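PDB 3RHG: putative phophotriesterase from Proteus mirabilis, which probably hydrolyses ester bonds at a pair of bound zinc ions, as a member of the phosphotriesterase family of metal-dependent amidohydrolases. Local coordinates for residues 90-95 against 117-122; 7-12 against 107-112; 239-244 against 278-283; 285-290 against 335-340. One frame throughout, in Å; residues are numbered along the deposited sequence. Where two conformers were deposited one is given.

Interaction 1. Residues 90-95 against 117-122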
loop_
_atom_site.group_PDB
_atom_site.type_symbol
_atom_site.label_atom_id
_atom_site.label_comp_id
_atom_site.label_asym_id
_atom_site.label_seq_id
_atom_site.Cartn_x
_atom_site.Cartn_y
_atom_site.Cartn_z
ATOM N N LYS A 90 -10.242 -8.358 -22.697
ATOM C CA LYS A 90 -11.366 -8.789 -23.546
ATOM C C LYS A 90 -12.562 -9.310 -22.764
ATOM O O LYS A 90 -13.697 -9.235 -23.238
ATOM C CB LYS A 90 -10.918 -9.848 -24.589
ATOM C CG LYS A 90 -9.730 -9.461 -25.450
ATOM C CD LYS A 90 -10.078 -8.433 -26.512
ATOM C CE LYS A 90 -8.911 -8.255 -27.497
ATOM N NZ LYS A 90 -8.851 -6.902 -28.115
ATOM N N THR A 91 -12.313 -9.862 -21.579
ATOM C CA THR A 91 -13.366 -10.528 -20.821
ATOM C C THR A 91 -13.236 -10.199 -19.341
ATOM O O THR A 91 -12.130 -10.232 -18.791
ATOM C CB THR A 91 -13.293 -12.062 -21.023
ATOM O OG1 THR A 91 -13.347 -12.371 -22.435
ATOM C CG2 THR A 91 -14.435 -12.779 -20.281
ATOM N N ILE A 92 -14.372 -9.911 -18.697
ATOM C CA ILE A 92 -14.384 -9.638 -17.259
ATOM C C ILE A 92 -15.585 -10.313 -16.614
ATOM O O ILE A 92 -16.677 -10.338 -17.206
ATOM C CB ILE A 92 -14.346 -8.094 -16.964
ATOM C CG1 ILE A 92 -14.103 -7.818 -15.469
ATOM C CG2 ILE A 92 -15.610 -7.401 -17.465
ATOM C CD1 ILE A 92 -13.693 -6.356 -15.187
ATOM N N VAL A 93 -15.376 -10.910 -15.440
ATOM C CA VAL A 93 -16.454 -11.588 -14.716
ATOM C C VAL A 93 -16.881 -10.752 -13.522
ATOM O O VAL A 93 -16.057 -10.411 -12.680
ATOM C CB VAL A 93 -16.008 -12.980 -14.184
ATOM C CG1 VAL A 93 -17.142 -13.685 -13.411
ATOM C CG2 VAL A 93 -15.530 -13.866 -15.325
ATOM N N ASP A 94 -18.165 -10.419 -13.476
ATOM C CA ASP A 94 -18.738 -9.768 -12.306
ATOM C C ASP A 94 -19.231 -10.875 -11.374
ATOM O O ASP A 94 -20.152 -11.614 -11.737
ATOM C CB ASP A 94 -19.909 -8.880 -12.719
ATOM C CG ASP A 94 -20.630 -8.283 -11.529
ATOM O OD1 ASP A 94 -20.209 -7.227 -11.049
ATOM O OD2 ASP A 94 -21.647 -8.862 -11.095
ATOM N N ALA A 95 -18.611 -10.988 -10.200
ATOM C CA ALA A 95 -18.887 -12.066 -9.240
ATOM C C ALA A 95 -19.965 -11.670 -8.224
ATOM O O ALA A 95 -20.108 -12.315 -7.176
ATOM C CB ALA A 95 -17.597 -12.490 -8.527
ATOM N N ILE A 117 -16.511 -5.255 -24.384
ATOM C CA ILE A 117 -15.890 -6.250 -23.500
ATOM C C ILE A 117 -16.898 -7.373 -23.230
ATOM O O ILE A 117 -18.099 -7.111 -23.116
ATOM C CB ILE A 117 -15.445 -5.590 -22.179
ATOM C CG1 ILE A 117 -14.394 -4.505 -22.453
ATOM C CG2 ILE A 117 -14.963 -6.641 -21.159
ATOM C CD1 ILE A 117 -14.129 -3.617 -21.281
ATOM N N ASN A 118 -16.423 -8.620 -23.191
ATOM C CA ASN A 118 -17.254 -9.766 -22.818
ATOM C C ASN A 118 -17.501 -9.669 -21.319
ATOM O O ASN A 118 -16.552 -9.693 -20.539
ATOM C CB ASN A 118 -16.554 -11.100 -23.119
ATOM C CG ASN A 118 -16.197 -11.280 -24.593
ATOM O OD1 ASN A 118 -17.004 -10.992 -25.497
ATOM N ND2 ASN A 118 -14.983 -11.774 -24.844
ATOM N N VAL A 119 -18.762 -9.523 -20.905
ATOM C CA VAL A 119 -19.054 -9.379 -19.483
ATOM C C VAL A 119 -19.848 -10.591 -19.030
ATOM O O VAL A 119 -20.899 -10.907 -19.608
ATOM C CB VAL A 119 -19.863 -8.099 -19.204
ATOM C CG1 VAL A 119 -20.287 -8.041 -17.730
ATOM C CG2 VAL A 119 -19.057 -6.872 -19.564
ATOM N N VAL A 120 -19.339 -11.280 -18.009
ATOM C CA VAL A 120 -19.989 -12.477 -17.515
ATOM C C VAL A 120 -20.647 -12.138 -16.166
ATOM O O VAL A 120 -19.991 -11.575 -15.259
ATOM C CB VAL A 120 -18.971 -13.628 -17.351
ATOM C CG1 VAL A 120 -19.615 -14.853 -16.718
ATOM C CG2 VAL A 120 -18.289 -13.976 -18.724
ATOM N N ALA A 121 -21.944 -12.444 -16.055
ATOM C CA ALA A 121 -22.667 -12.285 -14.773
ATOM C C ALA A 121 -22.613 -13.587 -13.973
ATOM O O ALA A 121 -22.309 -14.672 -14.513
ATOM C CB ALA A 121 -24.113 -11.855 -15.005
ATOM N N SER A 122 -22.904 -13.472 -12.684
ATOM C CA SER A 122 -22.840 -14.610 -11.781
ATOM C C SER A 122 -24.161 -14.826 -11.080
ATOM O O SER A 122 -24.981 -13.892 -10.940
ATOM C CB SER A 122 -21.736 -14.421 -10.733
ATOM O OG SER A 122 -20.469 -14.336 -11.353
HETATM O O HOH W 1 -23.317 -10.857 -11.650
#

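Interaction 2. Residues 7-12 against 107-112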
loop_
_atom_site.group_PDB
_atom_site.type_symbol
_atom_site.label_atom_id
_atom_site.label_comp_id
_atom_site.label_asym_id
_atom_site.label_seq_id
_atom_site.Cartn_x
_atom_site.Cartn_y
_atom_site.Cartn_z
ATOM N N THR A 7 -22.014 -15.051 -21.706
ATOM C CA THR A 7 -21.902 -13.659 -21.294
ATOM C C THR A 7 -23.288 -13.026 -21.294
ATOM O O THR A 7 -24.261 -13.650 -21.750
ATOM C CB THR A 7 -20.979 -12.824 -22.236
ATOM O OG1 THR A 7 -21.717 -12.402 -23.389
ATOM C CG2 THR A 7 -19.705 -13.592 -22.616
ATOM N N VAL A 8 -23.369 -11.779 -20.826
ATOM C CA VAL A 8 -24.649 -11.077 -20.751
ATOM C C VAL A 8 -25.206 -10.711 -22.141
ATOM O O VAL A 8 -26.355 -10.245 -22.265
ATOM C CB VAL A 8 -24.558 -9.811 -19.854
ATOM C CG1 VAL A 8 -24.240 -10.188 -18.402
ATOM C CG2 VAL A 8 -23.513 -8.817 -20.397
ATOM N N THR A 9 -24.409 -10.941 -23.186
ATOM C CA THR A 9 -24.897 -10.745 -24.551
ATOM C C THR A 9 -24.769 -11.998 -25.418
ATOM O O THR A 9 -24.898 -11.924 -26.642
ATOM C CB THR A 9 -24.178 -9.582 -25.248
ATOM O OG1 THR A 9 -22.781 -9.877 -25.341
ATOM C CG2 THR A 9 -24.393 -8.275 -24.464
ATOM N N GLY A 10 -24.513 -13.148 -24.798
ATOM C CA GLY A 10 -24.472 -14.396 -25.556
ATOM C C GLY A 10 -23.194 -15.178 -25.323
ATOM O O GLY A 10 -22.289 -14.718 -24.599
ATOM N N PRO A 11 -23.128 -16.381 -25.904
ATOM C CA PRO A 11 -21.973 -17.256 -25.714
ATOM C C PRO A 11 -20.726 -16.783 -26.461
ATOM O O PRO A 11 -20.805 -16.271 -27.597
ATOM C CB PRO A 11 -22.462 -18.603 -26.258
ATOM C CG PRO A 11 -23.472 -18.225 -27.326
ATOM C CD PRO A 11 -24.200 -17.033 -26.691
ATOM N N VAL A 12 -19.585 -16.933 -25.800
ATOM C CA VAL A 12 -18.287 -16.649 -26.395
ATOM C C VAL A 12 -17.421 -17.897 -26.277
ATOM O O VAL A 12 -17.309 -18.494 -25.216
ATOM C CB VAL A 12 -17.645 -15.435 -25.678
ATOM C CG1 VAL A 12 -16.170 -15.258 -26.035
ATOM C CG2 VAL A 12 -18.463 -14.152 -25.995
ATOM N N LYS A 107 -27.384 -3.218 -16.033
ATOM C CA LYS A 107 -26.176 -2.421 -16.251
ATOM C C LYS A 107 -24.986 -3.234 -16.780
ATOM O O LYS A 107 -24.186 -2.711 -17.570
ATOM C CB LYS A 107 -25.805 -1.604 -15.009
ATOM C CG LYS A 107 -26.777 -0.456 -14.772
ATOM C CD LYS A 107 -26.392 0.416 -13.604
ATOM C CE LYS A 107 -27.450 1.504 -13.365
ATOM N NZ LYS A 107 -28.819 0.971 -13.012
ATOM N N LEU A 108 -24.864 -4.498 -16.358
ATOM C CA LEU A 108 -23.810 -5.360 -16.893
ATOM C C LEU A 108 -23.972 -5.479 -18.414
ATOM O O LEU A 108 -22.996 -5.357 -19.156
ATOM C CB LEU A 108 -23.826 -6.741 -16.229
ATOM C CG LEU A 108 -23.356 -6.790 -14.759
ATOM C CD1 LEU A 108 -23.616 -8.171 -14.173
ATOM C CD2 LEU A 108 -21.890 -6.403 -14.597
ATOM N N LYS A 109 -25.190 -5.730 -18.882
ATOM C CA LYS A 109 -25.458 -5.789 -20.324
ATOM C C LYS A 109 -25.129 -4.466 -21.019
ATOM O O LYS A 109 -24.535 -4.444 -22.111
ATOM C CB LYS A 109 -26.920 -6.158 -20.584
ATOM C CG LYS A 109 -27.366 -5.963 -22.027
ATOM C CD LYS A 109 -28.774 -6.515 -22.225
ATOM C CE LYS A 109 -29.153 -6.601 -23.703
ATOM N NZ LYS A 109 -29.799 -5.357 -24.177
ATOM N N GLN A 110 -25.529 -3.355 -20.404
ATOM C CA GLN A 110 -25.262 -2.037 -20.974
ATOM C C GLN A 110 -23.764 -1.824 -21.170
ATOM O O GLN A 110 -23.316 -1.304 -22.203
ATOM C CB GLN A 110 -25.842 -0.934 -20.082
ATOM C CG GLN A 110 -27.368 -0.803 -20.153
ATOM C CD GLN A 110 -27.953 -0.070 -18.952
ATOM O OE1 GLN A 110 -27.403 0.923 -18.485
ATOM N NE2 GLN A 110 -29.069 -0.568 -18.447
ATOM N N VAL A 111 -22.985 -2.211 -20.170
ATOM C CA VAL A 111 -21.533 -2.061 -20.265
ATOM C C VAL A 111 -20.937 -2.919 -21.386
ATOM O O VAL A 111 -20.059 -2.479 -22.142
ATOM C CB VAL A 111 -20.851 -2.398 -18.915
ATOM C CG1 VAL A 111 -19.342 -2.599 -19.106
ATOM C CG2 VAL A 111 -21.155 -1.301 -17.913
ATOM N N ALA A 112 -21.395 -4.158 -21.473
ATOM C CA ALA A 112 -20.935 -5.046 -22.523
ATOM C C ALA A 112 -21.186 -4.416 -23.895
ATOM O O ALA A 112 -20.318 -4.415 -24.777
ATOM C CB ALA A 112 -21.626 -6.405 -22.412
#

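Interaction 3. Residues 239-244 against 278-283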
loop_
_atom_site.group_PDB
_atom_site.type_symbol
_atom_site.label_atom_id
_atom_site.label_comp_id
_atom_site.label_asym_id
_atom_site.label_seq_id
_atom_site.Cartn_x
_atom_site.Cartn_y
_atom_site.Cartn_z
ATOM N N TYR A 239 -0.768 -25.537 3.236
ATOM C CA TYR A 239 -2.214 -25.472 3.020
ATOM C C TYR A 239 -2.545 -25.299 1.534
ATOM O O TYR A 239 -3.409 -25.994 0.982
ATOM C CB TYR A 239 -2.767 -24.269 3.761
ATOM C CG TYR A 239 -4.206 -23.903 3.443
ATOM C CD1 TYR A 239 -5.268 -24.680 3.919
ATOM C CD2 TYR A 239 -4.509 -22.751 2.725
ATOM C CE1 TYR A 239 -6.594 -24.323 3.669
ATOM C CE2 TYR A 239 -5.836 -22.388 2.461
ATOM C CZ TYR A 239 -6.873 -23.172 2.958
ATOM O OH TYR A 239 -8.194 -22.807 2.743
ATOM N N GLN A 240 -1.887 -24.352 0.883
ATOM C CA GLN A 240 -2.226 -24.075 -0.509
ATOM C C GLN A 240 -1.925 -25.273 -1.414
ATOM O O GLN A 240 -2.753 -25.634 -2.245
ATOM C CB GLN A 240 -1.556 -22.799 -1.012
ATOM C CG GLN A 240 -2.051 -21.542 -0.283
ATOM C CD GLN A 240 -1.863 -20.264 -1.086
ATOM O OE1 GLN A 240 -0.904 -20.132 -1.844
ATOM N NE2 GLN A 240 -2.791 -19.319 -0.935
ATOM N N CYS A 241 -0.776 -25.911 -1.236
ATOM C CA CYS A 241 -0.491 -27.127 -2.012
ATOM C C CYS A 241 -1.475 -28.270 -1.702
ATOM O O CYS A 241 -1.814 -29.063 -2.587
ATOM C CB CYS A 241 0.961 -27.576 -1.807
ATOM S SG CYS A 241 2.130 -26.410 -2.512
ATOM N N LYS A 242 -1.937 -28.363 -0.448
ATOM C CA LYS A 242 -2.921 -29.377 -0.076
ATOM C C LYS A 242 -4.209 -29.157 -0.887
ATOM O O LYS A 242 -4.833 -30.108 -1.372
ATOM C CB LYS A 242 -3.209 -29.275 1.420
ATOM C CG LYS A 242 -3.980 -30.433 2.031
ATOM C CD LYS A 242 -4.156 -30.187 3.548
ATOM C CE LYS A 242 -4.202 -31.461 4.360
ATOM N NZ LYS A 242 -5.500 -32.169 4.231
ATOM N N MET A 243 -4.598 -27.896 -1.065
ATOM C CA MET A 243 -5.808 -27.583 -1.830
ATOM C C MET A 243 -5.585 -27.889 -3.302
ATOM O O MET A 243 -6.428 -28.488 -3.965
ATOM C CB MET A 243 -6.200 -26.112 -1.662
ATOM C CG MET A 243 -6.567 -25.706 -0.234
ATOM S SD MET A 243 -7.871 -26.710 0.525
ATOM C CE MET A 243 -6.937 -27.800 1.611
ATOM N N LEU A 244 -4.445 -27.452 -3.819
ATOM C CA LEU A 244 -4.146 -27.689 -5.233
ATOM C C LEU A 244 -4.099 -29.182 -5.525
ATOM O O LEU A 244 -4.510 -29.638 -6.607
ATOM C CB LEU A 244 -2.836 -27.014 -5.615
ATOM C CG LEU A 244 -2.855 -25.468 -5.610
ATOM C CD1 LEU A 244 -1.441 -24.873 -5.438
ATOM C CD2 LEU A 244 -3.506 -24.933 -6.878
ATOM N N ALA A 278 4.769 -16.990 -7.501
ATOM C CA ALA A 278 6.022 -17.456 -8.135
ATOM C C ALA A 278 6.404 -18.801 -7.540
ATOM O O ALA A 278 6.787 -19.721 -8.263
ATOM C CB ALA A 278 7.163 -16.445 -7.931
ATOM N N THR A 279 6.306 -18.920 -6.213
ATOM C CA THR A 279 6.680 -20.183 -5.559
ATOM C C THR A 279 5.777 -21.362 -5.975
ATOM O O THR A 279 6.260 -22.480 -6.229
ATOM C CB THR A 279 6.781 -20.013 -4.033
ATOM O OG1 THR A 279 7.791 -19.032 -3.754
ATOM C CG2 THR A 279 7.161 -21.334 -3.344
ATOM N N LEU A 280 4.473 -21.127 -6.052
ATOM C CA LEU A 280 3.571 -22.159 -6.518
ATOM C C LEU A 280 3.907 -22.586 -7.946
ATOM O O LEU A 280 3.843 -23.764 -8.265
ATOM C CB LEU A 280 2.117 -21.676 -6.438
ATOM C CG LEU A 280 1.542 -21.550 -5.015
ATOM C CD1 LEU A 280 0.090 -21.048 -5.096
ATOM C CD2 LEU A 280 1.604 -22.877 -4.248
ATOM N N ILE A 281 4.236 -21.625 -8.810
ATOM C CA ILE A 281 4.612 -21.954 -10.204
ATOM C C ILE A 281 5.859 -22.819 -10.190
ATOM O O ILE A 281 5.969 -23.786 -10.956
ATOM C CB ILE A 281 4.835 -20.655 -11.056
ATOM C CG1 ILE A 281 3.486 -19.918 -11.194
ATOM C CG2 ILE A 281 5.528 -20.972 -12.399
ATOM C CD1 ILE A 281 3.580 -18.500 -11.739
ATOM N N GLU A 282 6.813 -22.482 -9.327
ATOM C CA GLU A 282 8.063 -23.246 -9.282
ATOM C C GLU A 282 7.843 -24.651 -8.723
ATOM O O GLU A 282 8.598 -25.582 -9.035
ATOM C CB GLU A 282 9.155 -22.470 -8.532
ATOM C CG GLU A 282 9.602 -21.250 -9.340
ATOM C CD GLU A 282 10.479 -20.289 -8.581
ATOM O OE1 GLU A 282 10.483 -20.316 -7.328
ATOM O OE2 GLU A 282 11.166 -19.487 -9.254
ATOM N N ARG A 283 6.779 -24.806 -7.939
ATOM C CA ARG A 283 6.365 -26.100 -7.409
ATOM C C ARG A 283 5.518 -26.879 -8.420
ATOM O O ARG A 283 5.125 -28.015 -8.152
ATOM C CB ARG A 283 5.578 -25.949 -6.095
ATOM C CG ARG A 283 6.428 -25.562 -4.858
ATOM C CD ARG A 283 7.077 -26.780 -4.199
ATOM N NE ARG A 283 6.124 -27.516 -3.365
ATOM C CZ ARG A 283 5.947 -27.304 -2.062
ATOM N NH1 ARG A 283 6.660 -26.375 -1.436
ATOM N NH2 ARG A 283 5.052 -28.016 -1.382
#

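Interaction 4. Residues 285-290 against 335-340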
loop_
_atom_site.group_PDB
_atom_site.type_symbol
_atom_site.label_atom_id
_atom_site.label_comp_id
_atom_site.label_asym_id
_atom_site.label_seq_id
_atom_site.Cartn_x
_atom_site.Cartn_y
_atom_site.Cartn_z
ATOM N N TYR A 285 2.568 -25.798 -10.085
ATOM C CA TYR A 285 1.116 -25.603 -10.040
ATOM C C TYR A 285 0.607 -24.436 -10.879
ATOM O O TYR A 285 -0.532 -23.968 -10.686
ATOM C CB TYR A 285 0.656 -25.386 -8.607
ATOM C CG TYR A 285 0.845 -26.556 -7.689
ATOM C CD1 TYR A 285 -0.054 -27.637 -7.688
ATOM C CD2 TYR A 285 1.899 -26.567 -6.784
ATOM C CE1 TYR A 285 0.107 -28.713 -6.801
ATOM C CE2 TYR A 285 2.080 -27.639 -5.903
ATOM C CZ TYR A 285 1.185 -28.697 -5.910
ATOM O OH TYR A 285 1.385 -29.736 -5.034
ATOM N N GLY A 286 1.422 -23.976 -11.823
ATOM C CA GLY A 286 1.079 -22.791 -12.598
ATOM C C GLY A 286 -0.232 -22.925 -13.360
ATOM O O GLY A 286 -0.914 -21.937 -13.581
ATOM N N ASN A 287 -0.585 -24.137 -13.779
ATOM C CA ASN A 287 -1.803 -24.350 -14.556
ATOM C C ASN A 287 -3.066 -24.429 -13.696
ATOM O O ASN A 287 -4.148 -24.762 -14.209
ATOM C CB ASN A 287 -1.681 -25.622 -15.393
ATOM C CG ASN A 287 -0.513 -25.585 -16.355
ATOM O OD1 ASN A 287 -0.298 -24.599 -17.050
ATOM N ND2 ASN A 287 0.237 -26.678 -16.416
ATOM N N GLN A 288 -2.930 -24.131 -12.397
ATOM C CA GLN A 288 -4.062 -24.202 -11.474
ATOM C C GLN A 288 -4.283 -22.882 -10.763
ATOM O O GLN A 288 -4.989 -22.837 -9.762
ATOM C CB GLN A 288 -3.886 -25.309 -10.415
ATOM C CG GLN A 288 -4.239 -26.675 -10.900
ATOM C CD GLN A 288 -3.975 -27.739 -9.869
ATOM O OE1 GLN A 288 -2.935 -28.428 -9.930
ATOM N NE2 GLN A 288 -4.889 -27.862 -8.869
ATOM N N ILE A 289 -3.708 -21.807 -11.283
ATOM C CA ILE A 289 -3.772 -20.513 -10.617
ATOM C C ILE A 289 -4.499 -19.502 -11.491
ATOM O O ILE A 289 -4.276 -19.457 -12.697
ATOM C CB ILE A 289 -2.353 -19.971 -10.355
ATOM C CG1 ILE A 289 -1.612 -20.889 -9.373
ATOM C CG2 ILE A 289 -2.411 -18.523 -9.828
ATOM C CD1 ILE A 289 -0.129 -20.572 -9.252
ATOM N N VAL A 290 -5.409 -18.721 -10.900
ATOM C CA VAL A 290 -5.968 -17.561 -11.606
ATOM C C VAL A 290 -5.773 -16.303 -10.757
ATOM O O VAL A 290 -5.572 -16.403 -9.530
ATOM C CB VAL A 290 -7.436 -17.757 -12.039
ATOM C CG1 VAL A 290 -7.531 -18.751 -13.193
ATOM C CG2 VAL A 290 -8.287 -18.206 -10.833
ATOM N N ILE A 335 -4.778 -15.603 -19.530
ATOM C CA ILE A 335 -5.442 -15.973 -20.778
ATOM C C ILE A 335 -5.901 -17.430 -20.753
ATOM O O ILE A 335 -7.075 -17.707 -20.450
ATOM C CB ILE A 335 -4.515 -15.708 -21.990
ATOM C CG1 ILE A 335 -4.108 -14.228 -21.996
ATOM C CG2 ILE A 335 -5.232 -16.061 -23.303
ATOM C CD1 ILE A 335 -3.067 -13.851 -23.016
ATOM N N ASP A 336 -4.975 -18.363 -21.000
ATOM C CA ASP A 336 -5.325 -19.784 -20.989
ATOM C C ASP A 336 -5.974 -20.232 -19.674
ATOM O O ASP A 336 -6.944 -20.994 -19.684
ATOM C CB ASP A 336 -4.105 -20.666 -21.230
ATOM C CG ASP A 336 -3.351 -20.291 -22.488
ATOM O OD1 ASP A 336 -2.957 -21.219 -23.240
ATOM O OD2 ASP A 336 -3.124 -19.078 -22.703
ATOM N N ASN A 337 -5.409 -19.802 -18.550
ATOM C CA ASN A 337 -5.863 -20.312 -17.253
ATOM C C ASN A 337 -7.328 -19.927 -16.953
ATOM O O ASN A 337 -8.158 -20.811 -16.712
ATOM C CB ASN A 337 -4.924 -19.862 -16.137
ATOM C CG ASN A 337 -3.635 -20.675 -16.091
ATOM O OD1 ASN A 337 -3.268 -21.360 -17.070
ATOM N ND2 ASN A 337 -2.908 -20.571 -14.975
ATOM N N PRO A 338 -7.661 -18.617 -16.991
ATOM C CA PRO A 338 -9.061 -18.293 -16.693
ATOM C C PRO A 338 -10.007 -18.827 -17.760
ATOM O O PRO A 338 -11.130 -19.162 -17.459
ATOM C CB PRO A 338 -9.078 -16.750 -16.624
ATOM C CG PRO A 338 -7.842 -16.318 -17.404
ATOM C CD PRO A 338 -6.825 -17.405 -17.061
ATOM N N ALA A 339 -9.556 -18.946 -19.007
ATOM C CA ALA A 339 -10.420 -19.539 -20.016
ATOM C C ALA A 339 -10.724 -20.998 -19.675
ATOM O O ALA A 339 -11.850 -21.465 -19.869
ATOM C CB ALA A 339 -9.793 -19.446 -21.401
ATOM N N ASN A 340 -9.725 -21.734 -19.188
ATOM C CA ASN A 340 -9.974 -23.103 -18.804
ATOM C C ASN A 340 -10.899 -23.207 -17.610
ATOM O O ASN A 340 -11.856 -23.984 -17.620
ATOM C CB ASN A 340 -8.647 -23.863 -18.569
ATOM C CG ASN A 340 -7.962 -24.231 -19.859
ATOM O OD1 ASN A 340 -8.620 -24.568 -20.855
ATOM N ND2 ASN A 340 -6.637 -24.205 -19.849
#

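Interaction 1. Residues 90-95 against 117-122
T91, I92 and V93 pair in parallel with N118, V119 and V120, two neighbouring strands of the (beta/alpha)8 barrel, their short axes crossing at -19°. The backbones are sewn tightly: I92 and D94 donate to the carbonyls of N118 and V120, while N118 and V120 donate to those of K90 and I92. The I92 N to N118 O bond measures 2.9 Å. On one face the V93 and V120 side chains lie side by side, V93 CG2 to V120 CB 4.0 Å; on the other, I92 CG2 meets I117 CG2 at 3.8 Å. The K90 end is looser: K90 gives only its carbonyl, and the end of its exposed side chain leads away. Beside it, partly exposed N118 sends ND2 3.0 Å to T91 OG1, which lies exactly in its amide plane; that hydroxyl is also bonded to M17 O. At the other end S122 OG donates to D94 O, 2.8 Å, from 29° off the carbonyl plane. A water joins D94 OD2 to S122 N, while D94 OD1 accepts from L26 N. Just beyond, A95 packs on the zinc ligands H23 and H25. Polar side chains thus extend the pairing at both ends of an apolar centre, and the strand end beside the metal site is held by S122, a water and the bonds of the D94 carboxylate.

Interaction 2. Residues 7-12 against 107-112
V8 and T9, the corner residues of a tight turn, meet helix 105-115 chiefly through methyl groups, although the turn is densely hydrogen-bonded within itself. V8 points toward the helix. Its first torsion (chi1 -64°) sets CG2 between backbone N and carbonyl carbon, and from there this methyl settles on the helix backbone, 3.6 Å from K109 CA, and against A112 CB at 3.7 Å. The other branch, V8 CG1, reaches L108 CB at 4.1 Å, the two side chains crossing at about a right angle. T9 CG2 adds a second methyl to A112 CB, 3.9 Å away, on the solvent side. Behind these two residues lies a type I turn from T7 to G10 in the hairpin of strands 4-7 and 10-13. T7 OG1 accepts from T9 N at 3.1 Å, an ST turn, and donates to G10 O at 2.7 Å, in the carbonyl plane on a lone pair; G10 O takes T7 N as well. T7 OG1, T9 N and the T7-G10 backbone pair are thus satisfied within the turn, while V8 N bonds to V119 of the neighbouring strand. That bond is a polar anchor beside the contact; between turn and outer helix, dispersion and burial of methyls probably provide most of the hold.

Interaction 3. Residues 239-244 against 278-283
L280 stands at the centre of this contact, its two methyls meeting three residues of helix 237-245. CD2 touches L244 CD1 at 3.8 Å and C241 SG at 4.0 Å; CD1 comes within 3.5 Å of Q240 OE1, where the two side chains cross at about a right angle. Toward the solvent side, C241 SG lies over one face of the R283 guanidinium, 3.5 Å from NH2. R283 arrives there by folding back: chi2 (-84°) and chi3 (-79°) both bend the chain, swinging its flat end round to the sulfur. The next shell surrounds these groups. Q240 NE2 is bonded to S233 OG, which probably helps hold OE1 toward L280, and L250 and F252 of strand 249-252 form a floor under Q240, L244 and L280. R283 also rests on I237. The helix segments behind them stay 11.7 Å apart at closest approach and cross at -50°, a gap spanned by side chains throughout. Two outer helices of the barrel therefore meet over a largely apolar patch with a sulfur-guanidinium contact at its border, and the cationic group probably gains polarisable company there while remaining near solvent.

Interaction 4. Residues 285-290 against 335-340
The chain from G286 to V290 passes from a short 3-10 turn at 286-287 into strand 289-290, and N337, in the first turn of helix 336-343, faces the bend between them. The nearest CA atoms across the contact are those of V290 and P338, 6.0 Å apart. The bend brings two backbone carbonyls within range of one amide nitrogen: N337 ND2 donates to G286 O at 2.8 Å and to I289 O at 2.9 Å. Both acceptors lie near the plane of the amide, and ND2 lies in the plane of each carbonyl. The bond to I289 is the straighter, with an N-H...O angle of 160° against 140° for G286. With both N-H groups used, the side-chain amide is fixed in rotation, and the carbonyls of G286 and I289, both buried residues, gain a donor. Alongside, V290 CG1 packs on the start of the helix, 3.8 Å from P338 N and 4.2 Å from P338 CD. Strand 289-291, which follows helix 270-282, pairs through V290 with L250 and F252 of strand 249-252. W249 also touches V290 and N337, while P338 reaches T20 of strand 19-24, so helix 336-343 sits against the barrel where its last strand comes round to its first.

How the interactions relate
Along the chain, interactions 1 and 2 alternate their segments, and interactions 3 and 4 follow in series. The first two touch, centres 7 Å apart: strands 89-94 and 118-123 flank helix 105-115 in a beta-alpha-beta unit, and the hairpin turn of interaction 2 seats on that helix and bonds V8 N to V119 O. Interactions 3 and 4, about 13 Å between centres, are joined by Q288 NE2 to L244 O and Y285 N to L280 O. Interactions 2 and 3 lie on opposite sides of the chain's centre, about 34 Å between centres. Interaction 1 lies in the barrel sheet near the zinc site, 2 and 4 set outer elements on it, and 3 joins two outer helices.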